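Local coordinates for CysE, serine acetyltransferase (Brucella abortus, PDB 4HZD), which catalyses acetyl transfer from acetyl-coenzyme A to L-serine, giving the O-acetylserine used in cysteine biosynthesis, at residues S69-I72 with L73-T76; Q48-L51 with E52-V55. All coordinates share one frame; numbering follows the deposited sequence.

Contact 1: residues S69-I72 with L73-T76; sequences SADI and LRQT. With MG (magnesium ion), chain E.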
ATOM      1  N   SER A  69       8.779  -0.887  -7.497  1.00 21.96           N
ATOM      2  CA  SER A  69       7.591  -1.752  -7.513  1.00 20.46           C
ATOM      3  C   SER A  69       7.878  -3.208  -7.906  1.00 19.97           C
ATOM      4  O   SER A  69       8.812  -3.485  -8.623  1.00 21.35           O
ATOM      5  CB  SER A  69       6.527  -1.188  -8.474  1.00 19.78           C
ATOM      6  OG  SER A  69       7.064  -1.225  -9.789  1.00 19.06           O
ATOM      7  N   ALA A  70       7.030  -4.122  -7.449  1.00 18.48           N
ATOM      8  CA  ALA A  70       7.021  -5.477  -7.965  1.00 19.10           C
ATOM      9  C   ALA A  70       7.055  -5.485  -9.466  1.00 18.99           C
ATOM     10  O   ALA A  70       7.785  -6.268 -10.019  1.00 20.62           O
ATOM     11  CB  ALA A  70       5.798  -6.244  -7.472  1.00 17.42           C
ATOM     12  N   ASP A  71       6.298  -4.606 -10.138  1.00 19.68           N
ATOM     13  CA  ASP A  71       6.286  -4.589 -11.598  1.00 20.16           C
ATOM     14  C   ASP A  71       7.630  -4.357 -12.250  1.00 20.41           C
ATOM     15  O   ASP A  71       7.990  -5.029 -13.228  1.00 20.29           O
ATOM     16  CB  ASP A  71       5.284  -3.515 -12.109  1.00 22.18           C
ATOM     17  CG  ASP A  71       3.909  -3.780 -11.594  1.00 22.88           C
ATOM     18  OD1 ASP A  71       3.137  -4.504 -12.289  1.00 27.03           O
ATOM     19  OD2 ASP A  71       3.645  -3.340 -10.453  1.00 22.41           O
ATOM     20  N   ILE A  72       8.355  -3.362 -11.765  1.00 19.81           N
ATOM     21  CA  ILE A  72       9.688  -3.086 -12.271  1.00 20.49           C
ATOM     22  C   ILE A  72      10.588  -4.283 -12.050  1.00 19.96           C
ATOM     23  O   ILE A  72      11.340  -4.692 -12.964  1.00 19.91           O
ATOM     24  CB  ILE A  72      10.301  -1.820 -11.611  1.00 22.29           C
ATOM     25  CG1 ILE A  72       9.533  -0.572 -12.132  1.00 27.65           C
ATOM     26  CG2 ILE A  72      11.800  -1.741 -11.911  1.00 21.47           C
ATOM     27  CD1 ILE A  72       9.579   0.636 -11.191  1.00 26.61           C
ATOM     28  N   LEU A  73      10.479  -4.884 -10.867  1.00 20.33           N
ATOM     29  CA  LEU A  73      11.267  -6.103 -10.574  1.00 20.76           C
ATOM     30  C   LEU A  73      10.881  -7.250 -11.521  1.00 19.88           C
ATOM     31  O   LEU A  73      11.752  -7.928 -12.043  1.00 20.06           O
ATOM     32  CB  LEU A  73      11.128  -6.526  -9.110  1.00 19.47           C
ATOM     33  CG  LEU A  73      11.543  -5.510  -8.048  1.00 20.51           C
ATOM     34  CD1 LEU A  73      11.389  -6.082  -6.636  1.00 18.46           C
ATOM     35  CD2 LEU A  73      12.994  -5.171  -8.316  1.00 19.96           C
ATOM     36  N   ARG A  74       9.585  -7.474 -11.725  1.00 22.24           N
ATOM     37  CA  ARG A  74       9.121  -8.553 -12.608  1.00 24.22           C
ATOM     38  C   ARG A  74       9.543  -8.353 -14.077  1.00 24.74           C
ATOM     39  O   ARG A  74       9.951  -9.324 -14.744  1.00 25.64           O
ATOM     40  CB  ARG A  74       7.609  -8.720 -12.492  1.00 26.85           C
ATOM     41  CG  ARG A  74       6.987  -9.834 -13.328  1.00 28.74           C
ATOM     42  CD  ARG A  74       5.449  -9.786 -13.305  1.00 27.47           C
ATOM     43  NE  ARG A  74       4.952  -8.542 -13.904  1.00 31.57           N
ATOM     44  CZ  ARG A  74       4.436  -7.500 -13.244  1.00 32.64           C
ATOM     45  NH1 ARG A  74       4.276  -7.529 -11.920  1.00 29.90           N
ATOM     46  NH2 ARG A  74       4.043  -6.422 -13.933  1.00 32.38           N
ATOM     47  N   GLN A  75       9.434  -7.118 -14.572  1.00 23.90           N
ATOM     48  CA  GLN A  75       9.881  -6.753 -15.914  1.00 23.39           C
ATOM     49  C   GLN A  75      11.403  -6.945 -16.090  1.00 24.85           C
ATOM     50  O   GLN A  75      11.866  -7.350 -17.166  1.00 21.49           O
ATOM     51  CB  GLN A  75       9.496  -5.290 -16.245  1.00 26.57           C
ATOM     52  CG  GLN A  75       7.991  -4.992 -16.288  1.00 25.09           C
ATOM     53  CD  GLN A  75       7.676  -3.492 -16.276  1.00 27.67           C
ATOM     54  OE1 GLN A  75       8.547  -2.649 -16.035  1.00 27.64           O
ATOM     55  NE2 GLN A  75       6.417  -3.151 -16.576  1.00 27.59           N
ATOM     56  N   THR A  76      12.170  -6.613 -15.042  1.00 21.69           N
ATOM     57  CA  THR A  76      13.611  -6.823 -15.035  1.00 23.45           C
ATOM     58  C   THR A  76      13.968  -8.334 -15.021  1.00 23.07           C
ATOM     59  O   THR A  76      14.759  -8.779 -15.849  1.00 25.37           O
ATOM     60  CB  THR A  76      14.274  -6.005 -13.890  1.00 21.50           C
ATOM     61  OG1 THR A  76      13.776  -4.670 -13.981  1.00 19.99           O
ATOM     62  CG2 THR A  76      15.796  -6.006 -14.019  1.00 20.12           C
TER
HETATM   63 MG    MG E 303       2.081  -4.143  -8.846  1.00 48.76          MG
HETATM   64  O   HOH W   1       2.914  -6.537  -9.412  1.00 27.55           O
HETATM   65  O   HOH W   2       0.316  -5.027  -8.174  1.00 20.52           O

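Contact 2: residues Q48-L51 with E52-V55; sequences QPSL and EEAV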
ATOM      1  N   GLN A  48      -0.658 -17.968 -14.690  1.00 21.19           N
ATOM      2  CA  GLN A  48       0.633 -17.781 -15.347  1.00 23.53           C
ATOM      3  C   GLN A  48       0.754 -18.809 -16.464  1.00 21.73           C
ATOM      4  O   GLN A  48       0.319 -19.953 -16.305  1.00 20.50           O
ATOM      5  CB  GLN A  48       1.788 -17.941 -14.336  1.00 24.34           C
ATOM      6  CG  GLN A  48       1.700 -16.983 -13.145  1.00 22.33           C
ATOM      7  CD  GLN A  48       2.110 -15.562 -13.496  1.00 25.10           C
ATOM      8  OE1 GLN A  48       2.610 -15.305 -14.588  1.00 23.16           O
ATOM      9  NE2 GLN A  48       1.920 -14.636 -12.564  1.00 22.96           N
ATOM     10  N   PRO A  49       1.320 -18.414 -17.602  1.00 25.10           N
ATOM     11  CA  PRO A  49       1.451 -19.450 -18.641  1.00 26.54           C
ATOM     12  C   PRO A  49       2.739 -20.280 -18.521  1.00 28.76           C
ATOM     13  O   PRO A  49       2.970 -21.150 -19.371  1.00 28.68           O
ATOM     14  CB  PRO A  49       1.494 -18.644 -19.945  1.00 27.77           C
ATOM     15  CG  PRO A  49       2.097 -17.339 -19.548  1.00 29.63           C
ATOM     16  CD  PRO A  49       1.669 -17.070 -18.106  1.00 27.31           C
ATOM     17  N   SER A  50       3.567 -20.022 -17.498  1.00 26.94           N
ATOM     18  CA  SER A  50       4.816 -20.786 -17.356  1.00 26.94           C
ATOM     19  C   SER A  50       5.331 -20.772 -15.919  1.00 27.77           C
ATOM     20  O   SER A  50       5.009 -19.870 -15.131  1.00 26.16           O
ATOM     21  CB  SER A  50       5.902 -20.249 -18.321  1.00 26.15           C
ATOM     22  OG  SER A  50       6.356 -18.944 -17.952  1.00 30.39           O
ATOM     23  N   LEU A  51       6.123 -21.783 -15.574  1.00 25.09           N
ATOM     24  CA  LEU A  51       6.756 -21.824 -14.270  1.00 24.60           C
ATOM     25  C   LEU A  51       7.667 -20.620 -14.089  1.00 25.08           C
ATOM     26  O   LEU A  51       7.672 -20.017 -13.025  1.00 24.90           O
ATOM     27  CB  LEU A  51       7.500 -23.159 -14.093  1.00 25.16           C
ATOM     28  CG  LEU A  51       8.297 -23.373 -12.798  1.00 25.91           C
ATOM     29  CD1 LEU A  51       7.410 -23.278 -11.545  1.00 23.02           C
ATOM     30  CD2 LEU A  51       8.912 -24.755 -12.873  1.00 26.18           C
ATOM     31  N   GLU A  52       8.406 -20.239 -15.141  1.00 24.20           N
ATOM     32  CA  GLU A  52       9.291 -19.067 -15.066  1.00 24.95           C
ATOM     33  C   GLU A  52       8.534 -17.818 -14.649  1.00 24.84           C
ATOM     34  O   GLU A  52       8.985 -17.049 -13.784  1.00 24.19           O
ATOM     35  CB  GLU A  52       9.956 -18.805 -16.418  1.00 25.63           C
ATOM     36  CG  GLU A  52      10.976 -19.837 -16.850  1.00 25.49           C
ATOM     37  CD  GLU A  52      10.398 -21.059 -17.588  1.00 28.93           C
ATOM     38  OE1 GLU A  52       9.169 -21.286 -17.667  1.00 29.26           O
ATOM     39  OE2 GLU A  52      11.212 -21.848 -18.088  1.00 28.31           O
ATOM     40  N   GLU A  53       7.382 -17.614 -15.265  1.00 24.87           N
ATOM     41  CA  GLU A  53       6.545 -16.461 -14.945  1.00 26.34           C
ATOM     42  C   GLU A  53       5.945 -16.523 -13.542  1.00 24.37           C
ATOM     43  O   GLU A  53       5.889 -15.502 -12.873  1.00 28.84           O
ATOM     44  CB  GLU A  53       5.495 -16.216 -16.018  1.00 27.84           C
ATOM     45  CG  GLU A  53       6.072 -15.532 -17.249  1.00 32.82           C
ATOM     46  CD  GLU A  53       5.127 -15.627 -18.432  1.00 39.85           C
ATOM     47  OE1 GLU A  53       4.648 -14.570 -18.886  1.00 42.37           O
ATOM     48  OE2 GLU A  53       4.840 -16.769 -18.887  1.00 40.56           O
ATOM     49  N   ALA A  54       5.535 -17.707 -13.083  1.00 23.44           N
ATOM     50  CA  ALA A  54       5.104 -17.858 -11.683  1.00 21.70           C
ATOM     51  C   ALA A  54       6.200 -17.484 -10.641  1.00 21.73           C
ATOM     52  O   ALA A  54       5.885 -16.814  -9.628  1.00 21.46           O
ATOM     53  CB  ALA A  54       4.628 -19.289 -11.424  1.00 21.87           C
ATOM     54  N   VAL A  55       7.424 -17.996 -10.860  1.00 21.33           N
ATOM     55  CA  VAL A  55       8.601 -17.792  -9.967  1.00 22.33           C
ATOM     56  C   VAL A  55       8.956 -16.310  -9.984  1.00 22.49           C
ATOM     57  O   VAL A  55       9.070 -15.678  -8.909  1.00 23.71           O
ATOM     58  CB  VAL A  55       9.846 -18.692 -10.373  1.00 21.06           C
ATOM     59  CG1 VAL A  55      11.154 -18.322  -9.648  1.00 19.91           C
ATOM     60  CG2 VAL A  55       9.562 -20.174 -10.124  1.00 20.28           C
TER

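Contact 1: residues S69-I72 with L73-T76
The capped first turns of helix 70-83 carry an i to i+3 salt bridge between Asp71 and Arg74 beside a magnesium ion. Ser69 is the N-cap: its OG accepts from Ile72 N at 3.2 Å, while its carbonyl receives Leu73 N. Asp71 and Arg74 point the same way, and Arg74 NH2 meets Asp71 OD1 at 2.7 Å, on the anti side and 28° out of the carboxylate plane. OD1 lies in the guanidinium plane, yet the two flat groups stand 88° apart. The bend at chi3 (63°) turns the arginine back along the helix to reach the acid. Asp71 OD2 binds magnesium at 2.4 Å, so OD1 serves the guanidinium and OD2 the metal, which would probably favour the ionised carboxylate. A water on the ion accepts a weak bond from Arg74 NH1. Ile72 O is gripped by Thr76, one turn on, from opposite faces of its carbonyl plane: Thr76 N (2.9 Å) and Thr76 OG1 (2.6 Å). The Gln75 amide is bonded across the interface to Ala43 O and Asn47 ND2 of a second subunit, and Leu73 packs on Phe138 and Leu142. A serine N-cap with an i to i+3 salt bridge thus starts this helix of the helical N-terminal region of serine acetyltransferases.

Contact 2: residues Q48-L51 with E52-V55
The Gln48 amide and the Glu53 carboxylate are turned 63° against each other where their side chains meet at the N-cap of helix 51-63. Gln48 reaches over the first turn with its amide oxygen, OE1 lying 3.3 Å from Glu53 CB, and its CG rests 3.8 Å from Ala54 CA. The bend at chi2 (-76°) lays the amide beside Glu53, and NE2 is held by Ala43 O of the preceding helix, 38-46. Ser50 is the cap residue: OG sits between its own backbone N and carbonyl carbon (chi1 69°), from where it accepts from Glu53 N, 3.2 Å away. Glu53 OE2 is placed as an acceptor for that hydroxyl, but its position is doubtful because it crowds the Pro49 ring. Glu52 bends toward the cap as well, with OE1 3.5 Å from Ser50 CB, while its OE2 takes a hydrogen bond from Ser88 and a salt bridge from Arg92 on helix 87-101. Leu51 lies against Trp20 and Ile23 of helix 18-33, and Val55 against Trp87. Regular helical bonding starts as Ala54 N donates to Ser50 O at 3.0 Å, and the Leu51 CD1 methyl comes 4.0 Å from Val55 CG2.

How the contacts relate
Contact 2 comes first along the chain, at the start of helix 51-63; contact 1 follows at the start of the next helix, 70-83. Both lie in the N-terminal helical region of the protein, on the same side of the chain's centre. Their centres are 14 Å apart and their nearest atoms about 6 Å, so they do not touch within one chain. Helix 51-63 joins them indirectly, because its later turns, with Ala60 and Leu63, pack against Leu73 of contact 1. Between subunits the link is direct: Gln75 of one chain packs on Gln48 of another, placing both helix starts at an interface of the six-chain assembly.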